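Local coordinates for Alr4995 protein (Nostoc sp., PDB 6LRF) that acts as a bifunctional arginine dihydrolase and ornithine cyclodeaminase, probably turning arginine into ornithine in one domain and ornithine into proline in another, at residues K113-E118 against R139-S144; A134-R139 against S158-D163; T388-N393 against G406-T411; K490-A495 against E625-I630; A519-N524 against E618-H623. All blocks are in the same frame, centred on the assembly; numbering follows the deposited sequence.

How the contacts relate
The five contacts fall into three regions in chain order. Contacts 1 and 2 share R139 and the surroundings of strand 132-136 in the arginine-dihydrolase domain of the GME family; their centres are 11 Å apart, and their segments alternate along the chain. Contact 3 lies about 39 Å, centre to centre, from contact 1, in a separate mixed sheet. Contacts 4 and 5, centres 10 Å apart, both involve the parallel Rossmann sheet, where strands 491-495 and 519-523 are neighbours; contact 5 falls in sequence between the two segments of contact 4. Contacts 1 and 4 are 56 Å apart between centres, consistent with two activities housed in different domains.

Contact 1 (K113-E118 against R139-S144); sequences KDLPFE and RSELDS
Two irregular loops of the GME-family domain meet here: segment 113-118 precedes strand 123-125, while the loop 139-144 runs from strand 132-136 towards helix 145-152. One backbone hydrogen bond and one from a backbone N-H to a serine hydroxyl tie them. E141 N points almost straight at P116 O (3.0 Å, 172° at the hydrogen), although it sits above that carbonyl's plane. E118 N donates to S140 OG at 3.0 Å; this hydroxyl, turned beside its own backbone N (chi1 -53°), also bonds D122. The third tie is a salt bridge from R139 NH1 to E118 OE1 at 2.7 Å. OE1 accepts through its syn lone pair and lies close to the guanidinium plane, yet the carboxylate and guanidinium planes are 71° apart, so this is a single-point bridge. OE1 also bonds H168 NE2, while OE2 takes L86 N, so the carboxylate is held at both oxygens and would probably stay ionised. P116 CG lies alongside E141 CG at 3.6 Å, and L115 CD1 rests between E141 CB (3.8 Å) and D143 CB (3.9 Å). S144 OG returns to E141 O at 2.7 Å, a carbonyl it shares with S144 N. D143 is hydrogen-bonded to S336 and salt-bridged to K334, and R325 of the second subunit also pairs with it. Both loops follow strands in the alpha/beta-propeller fold of the GME family.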
# COMPACT_ATOMS: atom_id res chain seq x y z
N LYS B 113 -23.87 -17.99 -44.65
CA LYS B 113 -23.57 -16.56 -44.77
C LYS B 113 -23.23 -15.91 -43.42
O LYS B 113 -22.60 -14.84 -43.39
CB LYS B 113 -24.73 -15.82 -45.45
CG LYS B 113 -24.78 -16.08 -46.97
CD LYS B 113 -25.42 -14.94 -47.78
CE LYS B 113 -24.38 -14.26 -48.69
NZ LYS B 113 -24.08 -14.98 -49.96
N ASP B 114 -23.59 -16.56 -42.32
CA ASP B 114 -23.26 -16.03 -40.99
C ASP B 114 -22.05 -16.74 -40.39
O ASP B 114 -21.87 -16.76 -39.17
CB ASP B 114 -24.46 -16.16 -40.06
CG ASP B 114 -24.74 -17.61 -39.70
OD1 ASP B 114 -24.56 -18.48 -40.59
OD2 ASP B 114 -25.15 -17.87 -38.55
N LEU B 115 -21.22 -17.34 -41.24
CA LEU B 115 -20.06 -18.08 -40.78
C LEU B 115 -18.81 -17.55 -41.47
O LEU B 115 -18.37 -18.10 -42.48
CB LEU B 115 -20.24 -19.56 -41.04
CG LEU B 115 -19.30 -20.52 -40.32
CD1 LEU B 115 -19.36 -20.21 -38.84
CD2 LEU B 115 -19.75 -21.95 -40.58
N PRO B 116 -18.23 -16.48 -40.93
CA PRO B 116 -17.10 -15.82 -41.60
C PRO B 116 -15.83 -16.68 -41.69
O PRO B 116 -15.52 -17.48 -40.81
CB PRO B 116 -16.86 -14.56 -40.74
CG PRO B 116 -17.65 -14.75 -39.50
CD PRO B 116 -18.78 -15.66 -39.83
N PHE B 117 -15.12 -16.49 -42.79
CA PHE B 117 -13.87 -17.17 -43.07
C PHE B 117 -13.13 -16.36 -44.11
O PHE B 117 -13.71 -16.04 -45.14
CB PHE B 117 -14.10 -18.58 -43.58
CG PHE B 117 -12.89 -19.21 -44.20
CD1 PHE B 117 -11.86 -19.67 -43.40
CD2 PHE B 117 -12.78 -19.33 -45.58
CE1 PHE B 117 -10.74 -20.25 -43.97
CE2 PHE B 117 -11.66 -19.91 -46.16
CZ PHE B 117 -10.63 -20.37 -45.35
N GLU B 118 -11.87 -16.02 -43.87
CA GLU B 118 -11.25 -15.05 -44.76
C GLU B 118 -10.06 -15.58 -45.56
O GLU B 118 -9.07 -14.88 -45.79
CB GLU B 118 -10.88 -13.80 -43.96
CG GLU B 118 -12.17 -13.14 -43.43
CD GLU B 118 -12.01 -11.69 -42.99
OE1 GLU B 118 -10.86 -11.21 -42.87
OE2 GLU B 118 -13.05 -11.04 -42.76
N ARG B 139 -11.29 -12.87 -37.26
CA ARG B 139 -11.98 -12.81 -38.55
C ARG B 139 -12.70 -14.12 -38.84
O ARG B 139 -13.93 -14.16 -38.87
CB ARG B 139 -10.99 -12.45 -39.66
CG ARG B 139 -10.50 -10.99 -39.59
CD ARG B 139 -11.66 -9.99 -39.71
NE ARG B 139 -11.17 -8.61 -39.76
CZ ARG B 139 -10.70 -8.01 -40.86
NH1 ARG B 139 -10.65 -8.66 -42.02
NH2 ARG B 139 -10.27 -6.76 -40.79
N SER B 140 -11.94 -15.19 -39.03
CA SER B 140 -12.55 -16.49 -39.28
C SER B 140 -13.04 -17.15 -37.99
O SER B 140 -12.35 -17.15 -36.99
CB SER B 140 -11.56 -17.42 -39.98
OG SER B 140 -11.04 -16.78 -41.13
N GLU B 141 -14.23 -17.73 -38.07
CA GLU B 141 -14.84 -18.47 -36.97
C GLU B 141 -14.28 -19.88 -36.85
O GLU B 141 -13.99 -20.55 -37.85
CB GLU B 141 -16.35 -18.56 -37.17
CG GLU B 141 -17.07 -17.26 -36.93
CD GLU B 141 -17.37 -17.01 -35.46
OE1 GLU B 141 -17.32 -17.97 -34.65
OE2 GLU B 141 -17.65 -15.84 -35.11
N LEU B 142 -14.17 -20.32 -35.61
CA LEU B 142 -13.71 -21.66 -35.28
C LEU B 142 -14.55 -22.71 -36.00
O LEU B 142 -14.02 -23.72 -36.50
CB LEU B 142 -13.76 -21.86 -33.76
CG LEU B 142 -13.38 -23.25 -33.25
CD1 LEU B 142 -11.97 -23.61 -33.72
CD2 LEU B 142 -13.49 -23.27 -31.71
N ASP B 143 -15.85 -22.46 -36.09
CA ASP B 143 -16.76 -23.40 -36.74
C ASP B 143 -16.57 -23.54 -38.28
O ASP B 143 -17.15 -24.43 -38.88
CB ASP B 143 -18.19 -22.99 -36.44
CG ASP B 143 -18.64 -23.42 -35.05
OD1 ASP B 143 -17.91 -24.21 -34.40
OD2 ASP B 143 -19.73 -22.99 -34.61
N SER B 144 -15.80 -22.66 -38.90
CA SER B 144 -15.54 -22.83 -40.33
C SER B 144 -14.53 -23.95 -40.60
O SER B 144 -14.46 -24.49 -41.70
CB SER B 144 -15.04 -21.52 -40.96
OG SER B 144 -13.74 -21.18 -40.50

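Contact 2 (A134-R139 against S158-D163); sequences AGYGFR and SLRLID
R160 covers one face of the Y136 ring: its CG stands 4.2 Å from the ring centroid, 25° off the normal, a CH-pi contact, and its CB comes within 3.5 Å of Y136 CZ. The F138 ring instead turns its edge to the other loop, with I162 C and D163 N near its plane, and F138 CD2 touches L161 CB at 3.9 Å. Y136 closes strand 132-136 and F138 lies just past it; that strand and 155-160 are the parallel pair of a beta-alpha-beta unit linked through helix 145-152. R160 is extended from CG to NE, CG anti to the backbone N, which carries its guanidinium beyond the tyrosine to D309 O. Y136 holds the crowded first torsion (chi1 71°), folding its ring towards R160, and its hydroxyl bonds G311 O. An alanine here would remove ring and hydroxyl, and would probably leave the aliphatic part of R160 without its flat partner and G311 O without this donor. Between the strands, L159 N donates to A134 O at 2.8 Å and Y136 N to L159 O at 3.0 Å. Where the strands end, L161 N still reaches Y136 O at 2.8 Å, at 177° and almost along the C=O axis.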
# COMPACT_ATOMS: atom_id res chain seq x y z
N ALA B 134 -5.25 -23.43 -39.74
CA ALA B 134 -6.34 -22.45 -39.82
C ALA B 134 -6.40 -21.56 -38.58
O ALA B 134 -6.45 -22.07 -37.46
CB ALA B 134 -7.68 -23.13 -40.00
N GLY B 135 -6.48 -20.26 -38.79
CA GLY B 135 -6.59 -19.31 -37.69
C GLY B 135 -8.02 -19.02 -37.26
O GLY B 135 -8.97 -19.23 -38.03
N TYR B 136 -8.19 -18.59 -36.02
CA TYR B 136 -9.47 -18.05 -35.57
C TYR B 136 -9.15 -17.08 -34.46
O TYR B 136 -8.03 -17.07 -33.97
CB TYR B 136 -10.45 -19.15 -35.11
CG TYR B 136 -10.10 -19.84 -33.80
CD1 TYR B 136 -9.10 -20.79 -33.74
CD2 TYR B 136 -10.78 -19.53 -32.62
CE1 TYR B 136 -8.77 -21.42 -32.55
CE2 TYR B 136 -10.46 -20.15 -31.42
CZ TYR B 136 -9.46 -21.10 -31.38
OH TYR B 136 -9.13 -21.73 -30.19
N GLY B 137 -10.12 -16.25 -34.09
CA GLY B 137 -9.93 -15.31 -33.01
C GLY B 137 -10.45 -13.92 -33.32
O GLY B 137 -10.87 -13.22 -32.41
N PHE B 138 -10.43 -13.52 -34.59
CA PHE B 138 -10.85 -12.18 -34.98
C PHE B 138 -11.72 -12.16 -36.23
O PHE B 138 -12.76 -11.51 -36.27
CB PHE B 138 -9.63 -11.28 -35.22
CG PHE B 138 -8.84 -11.00 -33.97
CD1 PHE B 138 -9.33 -10.12 -33.02
CD2 PHE B 138 -7.62 -11.62 -33.74
CE1 PHE B 138 -8.61 -9.86 -31.86
CE2 PHE B 138 -6.91 -11.37 -32.59
CZ PHE B 138 -7.41 -10.48 -31.65
N ARG B 139 -11.29 -12.87 -37.26
CA ARG B 139 -11.98 -12.81 -38.55
C ARG B 139 -12.70 -14.12 -38.84
O ARG B 139 -13.93 -14.16 -38.87
CB ARG B 139 -10.99 -12.45 -39.66
CG ARG B 139 -10.50 -10.99 -39.59
CD ARG B 139 -11.66 -9.99 -39.71
NE ARG B 139 -11.17 -8.61 -39.76
CZ ARG B 139 -10.70 -8.01 -40.86
NH1 ARG B 139 -10.65 -8.66 -42.02
NH2 ARG B 139 -10.27 -6.76 -40.79
N SER B 158 -6.15 -26.09 -35.86
CA SER B 158 -6.67 -24.77 -35.48
C SER B 158 -5.72 -24.01 -34.58
O SER B 158 -5.23 -24.55 -33.58
CB SER B 158 -8.03 -24.92 -34.78
OG SER B 158 -8.94 -25.64 -35.59
N LEU B 159 -5.46 -22.74 -34.91
CA LEU B 159 -4.61 -21.86 -34.10
C LEU B 159 -5.39 -20.64 -33.66
O LEU B 159 -6.09 -20.02 -34.49
CB LEU B 159 -3.36 -21.41 -34.88
CG LEU B 159 -2.42 -22.48 -35.42
CD1 LEU B 159 -1.31 -21.83 -36.25
CD2 LEU B 159 -1.81 -23.33 -34.31
N ARG B 160 -5.28 -20.27 -32.38
CA ARG B 160 -5.98 -19.09 -31.91
C ARG B 160 -5.10 -17.85 -31.91
O ARG B 160 -4.00 -17.84 -31.34
CB ARG B 160 -6.55 -19.29 -30.50
CG ARG B 160 -7.37 -18.09 -30.07
CD ARG B 160 -7.67 -18.11 -28.59
NE ARG B 160 -8.51 -16.96 -28.26
CZ ARG B 160 -8.89 -16.65 -27.03
NH1 ARG B 160 -8.49 -17.40 -26.01
NH2 ARG B 160 -9.66 -15.60 -26.83
N LEU B 161 -5.61 -16.79 -32.55
CA LEU B 161 -4.96 -15.50 -32.60
C LEU B 161 -5.43 -14.66 -31.43
O LEU B 161 -6.64 -14.56 -31.22
CB LEU B 161 -5.28 -14.78 -33.92
CG LEU B 161 -4.85 -15.47 -35.22
CD1 LEU B 161 -5.60 -14.87 -36.41
CD2 LEU B 161 -3.34 -15.34 -35.40
N ILE B 162 -4.50 -14.02 -30.72
CA ILE B 162 -4.83 -13.27 -29.49
C ILE B 162 -4.36 -11.82 -29.49
O ILE B 162 -4.66 -11.08 -28.56
CB ILE B 162 -4.23 -13.94 -28.25
CG1 ILE B 162 -2.71 -14.03 -28.41
CG2 ILE B 162 -4.83 -15.32 -28.04
CD1 ILE B 162 -2.00 -14.58 -27.21
N ASP B 163 -3.62 -11.43 -30.52
CA ASP B 163 -3.11 -10.07 -30.65
C ASP B 163 -3.80 -9.38 -31.84
O ASP B 163 -3.60 -9.76 -33.00
CB ASP B 163 -1.59 -10.08 -30.84
CG ASP B 163 -0.96 -8.69 -30.74
OD1 ASP B 163 -1.58 -7.70 -31.19
OD2 ASP B 163 0.17 -8.59 -30.21

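Contact 3 (T388-N393 against G406-T411); sequences TEVRIN and GAIAIT
Four aliphatic side chains and one threonine methyl mesh between 388-393 and 406-411, with no hydrogen bond from one to the other. The largest bump is I410: its CD1 enters the notch between V390 and I392, 3.9 Å from V390 CG2 and 4.1 Å from I392 CD1. I392 answers from its own side, its CD1 lying 4.1 Å from I410 CG1, so these two isoleucines meet tip to tip. Both carry CG1 beside the backbone N and bend at the second torsion (chi2 -62° in each), which turns the terminal methyl to one side instead of extending it. I408 has a different shape: chi2 of -178° stretches it, and CD1 becomes a narrow knob between T388 CG2 at 4.3 Å and V390 CG1 at 4.2 Å. V390 is thus forked, one methyl against I408 and the other against I410. The strands are not hydrogen-bonded neighbours: 416-422 and 395-400 stand between them in one mixed sheet, and the axes of 388-392 and 407-411 pass 10.2 Å apart. That sheet therefore curls until its concave side meets itself, as in small beta-barrels, and this contact spans the interior. I434 of strand 432-435 and A419 of strand 416-422 add to the same packing, touching V390 and I410 alike. T388 keeps its methyl inward, while its OG1 is hydrogen-bonded to Y386 O.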
# COMPACT_ATOMS: atom_id res chain seq x y z
N THR B 388 -21.24 -32.07 -5.63
CA THR B 388 -21.02 -32.66 -6.94
C THR B 388 -21.68 -34.04 -6.99
O THR B 388 -21.64 -34.78 -6.01
CB THR B 388 -19.50 -32.78 -7.24
OG1 THR B 388 -18.90 -31.48 -7.25
CG2 THR B 388 -19.22 -33.48 -8.59
N GLU B 389 -22.30 -34.36 -8.12
CA GLU B 389 -22.84 -35.70 -8.37
C GLU B 389 -22.16 -36.30 -9.60
O GLU B 389 -21.81 -35.56 -10.53
CB GLU B 389 -24.36 -35.66 -8.55
CG GLU B 389 -25.17 -35.50 -7.26
CD GLU B 389 -26.67 -35.24 -7.50
OE1 GLU B 389 -27.09 -35.10 -8.67
OE2 GLU B 389 -27.43 -35.16 -6.51
N VAL B 390 -21.97 -37.62 -9.61
CA VAL B 390 -21.40 -38.32 -10.76
C VAL B 390 -22.28 -39.51 -11.20
O VAL B 390 -22.94 -40.13 -10.37
CB VAL B 390 -19.97 -38.80 -10.45
CG1 VAL B 390 -19.08 -37.61 -10.09
CG2 VAL B 390 -19.98 -39.77 -9.29
N ARG B 391 -22.30 -39.81 -12.50
CA ARG B 391 -23.22 -40.83 -13.04
C ARG B 391 -22.49 -42.15 -13.24
O ARG B 391 -21.57 -42.25 -14.06
CB ARG B 391 -23.84 -40.36 -14.36
CG ARG B 391 -25.17 -41.04 -14.75
CD ARG B 391 -25.67 -40.44 -16.07
NE ARG B 391 -26.93 -41.00 -16.57
CZ ARG B 391 -27.00 -41.93 -17.53
NH1 ARG B 391 -25.90 -42.43 -18.06
NH2 ARG B 391 -28.18 -42.37 -17.95
N ILE B 392 -22.88 -43.16 -12.45
CA ILE B 392 -22.26 -44.48 -12.49
C ILE B 392 -23.36 -45.49 -12.84
O ILE B 392 -24.38 -45.54 -12.15
CB ILE B 392 -21.59 -44.85 -11.15
CG1 ILE B 392 -20.83 -43.65 -10.57
CG2 ILE B 392 -20.70 -46.11 -11.28
CD1 ILE B 392 -19.69 -43.17 -11.46
N ASN B 393 -23.14 -46.26 -13.90
CA ASN B 393 -24.15 -47.16 -14.48
C ASN B 393 -25.58 -46.60 -14.41
O ASN B 393 -26.46 -47.18 -13.78
CB ASN B 393 -24.09 -48.54 -13.82
CG ASN B 393 -24.82 -49.63 -14.64
OD1 ASN B 393 -25.11 -49.46 -15.83
ND2 ASN B 393 -25.11 -50.76 -14.00
N GLY B 406 -8.94 -32.26 -5.79
CA GLY B 406 -8.83 -33.69 -5.58
C GLY B 406 -9.20 -34.47 -6.83
O GLY B 406 -9.55 -33.86 -7.86
N ALA B 407 -9.10 -35.79 -6.74
CA ALA B 407 -9.68 -36.67 -7.73
C ALA B 407 -10.94 -37.30 -7.14
O ALA B 407 -11.13 -37.30 -5.93
CB ALA B 407 -8.69 -37.74 -8.18
N ILE B 408 -11.79 -37.86 -7.98
CA ILE B 408 -12.98 -38.52 -7.46
C ILE B 408 -12.86 -40.02 -7.67
O ILE B 408 -12.80 -40.49 -8.80
CB ILE B 408 -14.25 -37.98 -8.12
CG1 ILE B 408 -14.35 -36.46 -7.88
CG2 ILE B 408 -15.49 -38.67 -7.59
CD1 ILE B 408 -15.60 -35.84 -8.47
N ALA B 409 -12.79 -40.76 -6.57
CA ALA B 409 -12.64 -42.21 -6.61
C ALA B 409 -14.01 -42.86 -6.42
O ALA B 409 -14.82 -42.41 -5.63
CB ALA B 409 -11.65 -42.69 -5.55
N ILE B 410 -14.25 -43.93 -7.17
CA ILE B 410 -15.53 -44.62 -7.17
C ILE B 410 -15.26 -46.03 -6.73
O ILE B 410 -14.36 -46.69 -7.27
CB ILE B 410 -16.20 -44.66 -8.57
CG1 ILE B 410 -16.29 -43.26 -9.17
CG2 ILE B 410 -17.60 -45.30 -8.48
CD1 ILE B 410 -17.13 -42.30 -8.34
N THR B 411 -16.03 -46.51 -5.76
CA THR B 411 -15.90 -47.89 -5.37
C THR B 411 -17.27 -48.52 -5.04
O THR B 411 -18.23 -47.83 -4.66
CB THR B 411 -14.91 -48.02 -4.18
OG1 THR B 411 -14.82 -49.39 -3.76
CG2 THR B 411 -15.34 -47.17 -3.01

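Contact 4 (K490-A495 against E625-I630); sequences KVVVTA and EGAEMI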
# COMPACT_ATOMS: atom_id res chain seq x y z
N LYS B 490 30.40 -18.33 -3.45
CA LYS B 490 29.14 -19.05 -3.45
C LYS B 490 27.95 -18.08 -3.36
O LYS B 490 27.89 -17.23 -2.48
CB LYS B 490 29.09 -20.06 -2.31
CG LYS B 490 27.88 -20.96 -2.30
CD LYS B 490 27.84 -21.83 -1.03
CE LYS B 490 26.90 -23.03 -1.19
NZ LYS B 490 27.01 -24.00 -0.06
N VAL B 491 27.03 -18.20 -4.30
CA VAL B 491 25.84 -17.36 -4.29
C VAL B 491 24.62 -18.26 -4.11
O VAL B 491 24.48 -19.27 -4.79
CB VAL B 491 25.72 -16.52 -5.59
CG1 VAL B 491 24.39 -15.79 -5.65
CG2 VAL B 491 26.90 -15.53 -5.70
N VAL B 492 23.76 -17.90 -3.16
CA VAL B 492 22.58 -18.71 -2.88
C VAL B 492 21.36 -17.87 -3.23
O VAL B 492 21.31 -16.68 -2.93
CB VAL B 492 22.53 -19.17 -1.41
CG1 VAL B 492 21.23 -19.92 -1.13
CG2 VAL B 492 23.72 -20.06 -1.10
N VAL B 493 20.39 -18.49 -3.88
CA VAL B 493 19.16 -17.80 -4.23
C VAL B 493 17.98 -18.45 -3.51
O VAL B 493 17.89 -19.68 -3.43
CB VAL B 493 18.93 -17.81 -5.76
CG1 VAL B 493 17.58 -17.26 -6.10
CG2 VAL B 493 20.02 -16.99 -6.45
N THR B 494 17.12 -17.62 -2.94
CA THR B 494 15.81 -18.08 -2.47
C THR B 494 14.79 -17.48 -3.43
O THR B 494 14.96 -16.36 -3.90
CB THR B 494 15.51 -17.65 -1.01
OG1 THR B 494 15.28 -16.23 -0.98
CG2 THR B 494 16.69 -17.96 -0.12
N ALA B 495 13.73 -18.21 -3.75
CA ALA B 495 12.81 -17.68 -4.74
C ALA B 495 11.39 -18.16 -4.51
O ALA B 495 11.20 -19.31 -4.14
CB ALA B 495 13.28 -18.06 -6.15
N GLU B 625 26.14 -22.84 4.11
CA GLU B 625 27.55 -22.81 4.53
C GLU B 625 28.44 -22.29 3.40
O GLU B 625 28.34 -22.76 2.27
CB GLU B 625 28.01 -24.20 4.96
CG GLU B 625 27.36 -24.68 6.26
CD GLU B 625 27.78 -26.10 6.65
OE1 GLU B 625 28.57 -26.74 5.92
OE2 GLU B 625 27.30 -26.57 7.71
N GLY B 626 29.29 -21.31 3.70
CA GLY B 626 30.19 -20.74 2.71
C GLY B 626 29.61 -19.66 1.81
O GLY B 626 30.32 -19.10 0.97
N ALA B 627 28.32 -19.37 1.96
CA ALA B 627 27.67 -18.35 1.12
C ALA B 627 28.28 -16.96 1.29
O ALA B 627 28.49 -16.52 2.42
CB ALA B 627 26.16 -18.30 1.42
N GLU B 628 28.55 -16.27 0.18
CA GLU B 628 29.04 -14.89 0.21
C GLU B 628 27.92 -13.91 -0.09
O GLU B 628 27.94 -12.75 0.30
CB GLU B 628 30.17 -14.70 -0.81
CG GLU B 628 31.48 -15.42 -0.46
CD GLU B 628 32.61 -15.10 -1.46
OE1 GLU B 628 32.61 -13.98 -2.04
OE2 GLU B 628 33.48 -15.97 -1.66
N MSE B 629 26.92 -14.40 -0.82
CA MSE B 629 25.76 -13.59 -1.10
C MSE B 629 24.52 -14.44 -1.12
O MSE B 629 24.55 -15.57 -1.59
CB MSE B 629 25.92 -12.87 -2.44
CG MSE B 629 24.69 -12.05 -2.83
SE MSE B 629 24.99 -10.87 -4.37
CE MSE B 629 26.29 -9.69 -3.54
N ILE B 630 23.44 -13.87 -0.61
CA ILE B 630 22.14 -14.50 -0.70
C ILE B 630 21.22 -13.53 -1.43
O ILE B 630 21.08 -12.38 -1.04
CB ILE B 630 21.58 -14.84 0.69
CG1 ILE B 630 22.57 -15.73 1.44
CG2 ILE B 630 20.21 -15.49 0.58
CD1 ILE B 630 22.13 -16.08 2.82
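K490 lies stretched along the other segment, every torsion of its side chain near anti, so that successive atoms meet successive parts of the turn at 625-627. Its CB faces G626 O at 3.6 Å, CD passes E625 O at 3.5 Å, and NZ ends on that same carbonyl at 3.0 Å, in the carbonyl plane. NZ is also bonded to H623 O, so the ammonium holds two backbone oxygens at the end of helix 613-624, where the helix dipole would probably help to hold its charge. G626, with a positive phi of 83°, lets the chain turn there from helix into strand. Beyond it the side chains pair across two parallel strands and alternate between the faces of the sheet. V491 and M629 (a selenomethionine) stand on one face, V491 CG2 touching M629 CB, while the rest of M629 leads away. On the other face V492 sets CG2, which lies beside the backbone N, against A627 CB at 3.9 Å. Next to it I630 approaches T494, CG2 to CG2, at 4.4 Å. The backbones are tied by V492 N to M629 O (2.9 Å) and E628 N to K490 O (2.9 Å, 168° at the hydrogen); M629 N adds a weak bond to that last oxygen, which E628 and M629 thus share. Helix 467-486 covers the face of V491 and M629 through L481, I484 and E480. In the sheet, strand 491-495 has 519-523 as its other neighbour, and 629-633 is followed by 651-656.

Contact 5 (A519-N524 against E618-H623); sequences ALLGGN and EEYAKH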
# COMPACT_ATOMS: atom_id res chain seq x y z
N ALA B 519 23.26 -22.53 -5.37
CA ALA B 519 22.22 -23.28 -4.69
C ALA B 519 20.91 -22.52 -4.77
O ALA B 519 20.89 -21.30 -4.82
CB ALA B 519 22.59 -23.55 -3.23
N LEU B 520 19.81 -23.26 -4.78
CA LEU B 520 18.48 -22.69 -4.87
C LEU B 520 17.59 -23.22 -3.73
O LEU B 520 17.43 -24.43 -3.56
CB LEU B 520 17.86 -23.03 -6.22
CG LEU B 520 16.44 -22.52 -6.42
CD1 LEU B 520 16.46 -21.03 -6.38
CD2 LEU B 520 15.93 -23.01 -7.78
N LEU B 521 17.02 -22.30 -2.96
CA LEU B 521 16.16 -22.68 -1.84
C LEU B 521 14.77 -22.10 -2.07
O LEU B 521 14.63 -20.92 -2.37
CB LEU B 521 16.73 -22.17 -0.52
CG LEU B 521 18.19 -22.55 -0.25
CD1 LEU B 521 18.68 -21.93 1.07
CD2 LEU B 521 18.33 -24.06 -0.23
N GLY B 522 13.74 -22.93 -1.94
CA GLY B 522 12.39 -22.44 -2.09
C GLY B 522 11.35 -23.39 -1.55
O GLY B 522 11.65 -24.25 -0.73
N GLY B 523 10.12 -23.22 -2.00
CA GLY B 523 9.04 -24.08 -1.56
C GLY B 523 8.49 -24.93 -2.70
O GLY B 523 9.02 -24.94 -3.82
N ASN B 524 7.41 -25.64 -2.39
CA ASN B 524 6.72 -26.48 -3.36
C ASN B 524 6.25 -25.63 -4.54
O ASN B 524 6.42 -26.00 -5.70
CB ASN B 524 5.52 -27.16 -2.68
CG ASN B 524 4.96 -28.30 -3.51
OD1 ASN B 524 5.64 -29.32 -3.74
ND2 ASN B 524 3.69 -28.17 -3.93
N GLU B 618 17.76 -28.25 8.36
CA GLU B 618 19.12 -28.78 8.29
C GLU B 618 19.69 -28.70 6.88
O GLU B 618 20.86 -28.36 6.69
CB GLU B 618 19.13 -30.23 8.78
CG GLU B 618 20.45 -30.94 8.53
CD GLU B 618 20.35 -32.45 8.66
OE1 GLU B 618 19.33 -33.04 8.22
OE2 GLU B 618 21.30 -33.06 9.21
N GLU B 619 18.87 -29.03 5.89
CA GLU B 619 19.31 -28.98 4.49
C GLU B 619 19.56 -27.54 4.04
O GLU B 619 20.53 -27.28 3.30
CB GLU B 619 18.27 -29.66 3.58
CG GLU B 619 18.16 -31.17 3.81
CD GLU B 619 16.90 -31.77 3.18
OE1 GLU B 619 16.30 -31.12 2.30
OE2 GLU B 619 16.50 -32.90 3.56
N TYR B 620 18.70 -26.61 4.46
CA TYR B 620 18.93 -25.18 4.19
C TYR B 620 20.28 -24.74 4.78
O TYR B 620 21.10 -24.12 4.11
CB TYR B 620 17.80 -24.31 4.78
CG TYR B 620 16.61 -24.03 3.86
CD1 TYR B 620 16.08 -25.03 3.02
CD2 TYR B 620 16.00 -22.78 3.87
CE1 TYR B 620 14.97 -24.75 2.19
CE2 TYR B 620 14.91 -22.50 3.06
CZ TYR B 620 14.40 -23.49 2.22
OH TYR B 620 13.32 -23.19 1.42
N ALA B 621 20.48 -25.05 6.06
CA ALA B 621 21.65 -24.62 6.79
C ALA B 621 22.91 -25.15 6.13
O ALA B 621 23.91 -24.45 6.06
CB ALA B 621 21.57 -25.07 8.25
N LYS B 622 22.84 -26.38 5.63
CA LYS B 622 23.98 -26.99 4.97
C LYS B 622 24.35 -26.25 3.68
O LYS B 622 25.52 -25.92 3.45
CB LYS B 622 23.71 -28.46 4.67
CG LYS B 622 24.91 -29.17 4.06
CD LYS B 622 24.61 -30.65 3.80
CE LYS B 622 23.58 -30.84 2.70
NZ LYS B 622 24.12 -30.46 1.34
N HIS B 623 23.37 -25.95 2.85
CA HIS B 623 23.67 -25.27 1.60
C HIS B 623 24.04 -23.81 1.82
O HIS B 623 24.67 -23.19 0.97
CB HIS B 623 22.50 -25.39 0.63
CG HIS B 623 22.33 -26.77 0.11
ND1 HIS B 623 23.26 -27.37 -0.71
CD2 HIS B 623 21.36 -27.69 0.32
CE1 HIS B 623 22.86 -28.60 -1.00
NE2 HIS B 623 21.70 -28.81 -0.39
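Y620 reaches from helix 613-624 towards strand 519-523, sliding past L521 in the opposite direction. Its CB leaves the helix with chi1 at -90°, and from CG onwards each atom has a partner. CG and CD2 lie near L521 CD1, the latter at 4.0 Å, while CD1 on the other flank of the ring approaches L521 CD2 at 4.1 Å, so the two leucine methyls straddle the inner part of one face. Farther out, CZ lies 3.8 Å from L521 CB. That CB sits 20° off the normal at the centroid, which makes a CH-pi contact. At the tip, OH donates to G522 O at 2.9 Å; the hydroxyl is above the carbonyl plane, with a C=O...donor angle of only 112°, so no lone pair is met squarely. The same hydroxyl is hydrogen-bonded to H638 ND1. An alanine here would remove both the ring over L521 and the hydroxyl on G522 O, and would probably loosen the helix against the end of the strand. One turn on, H623 CB touches A519 CB at 4.3 Å. V595, A597 and V642 also touch Y620, and I600 of the third subunit packs on it. The strand and helix run roughly antiparallel, and G523 occupies the N-cap position of the helix that follows: a parallel strand covered by a helix and running into a glycine-containing turn, as is typical of a Rossmann fold.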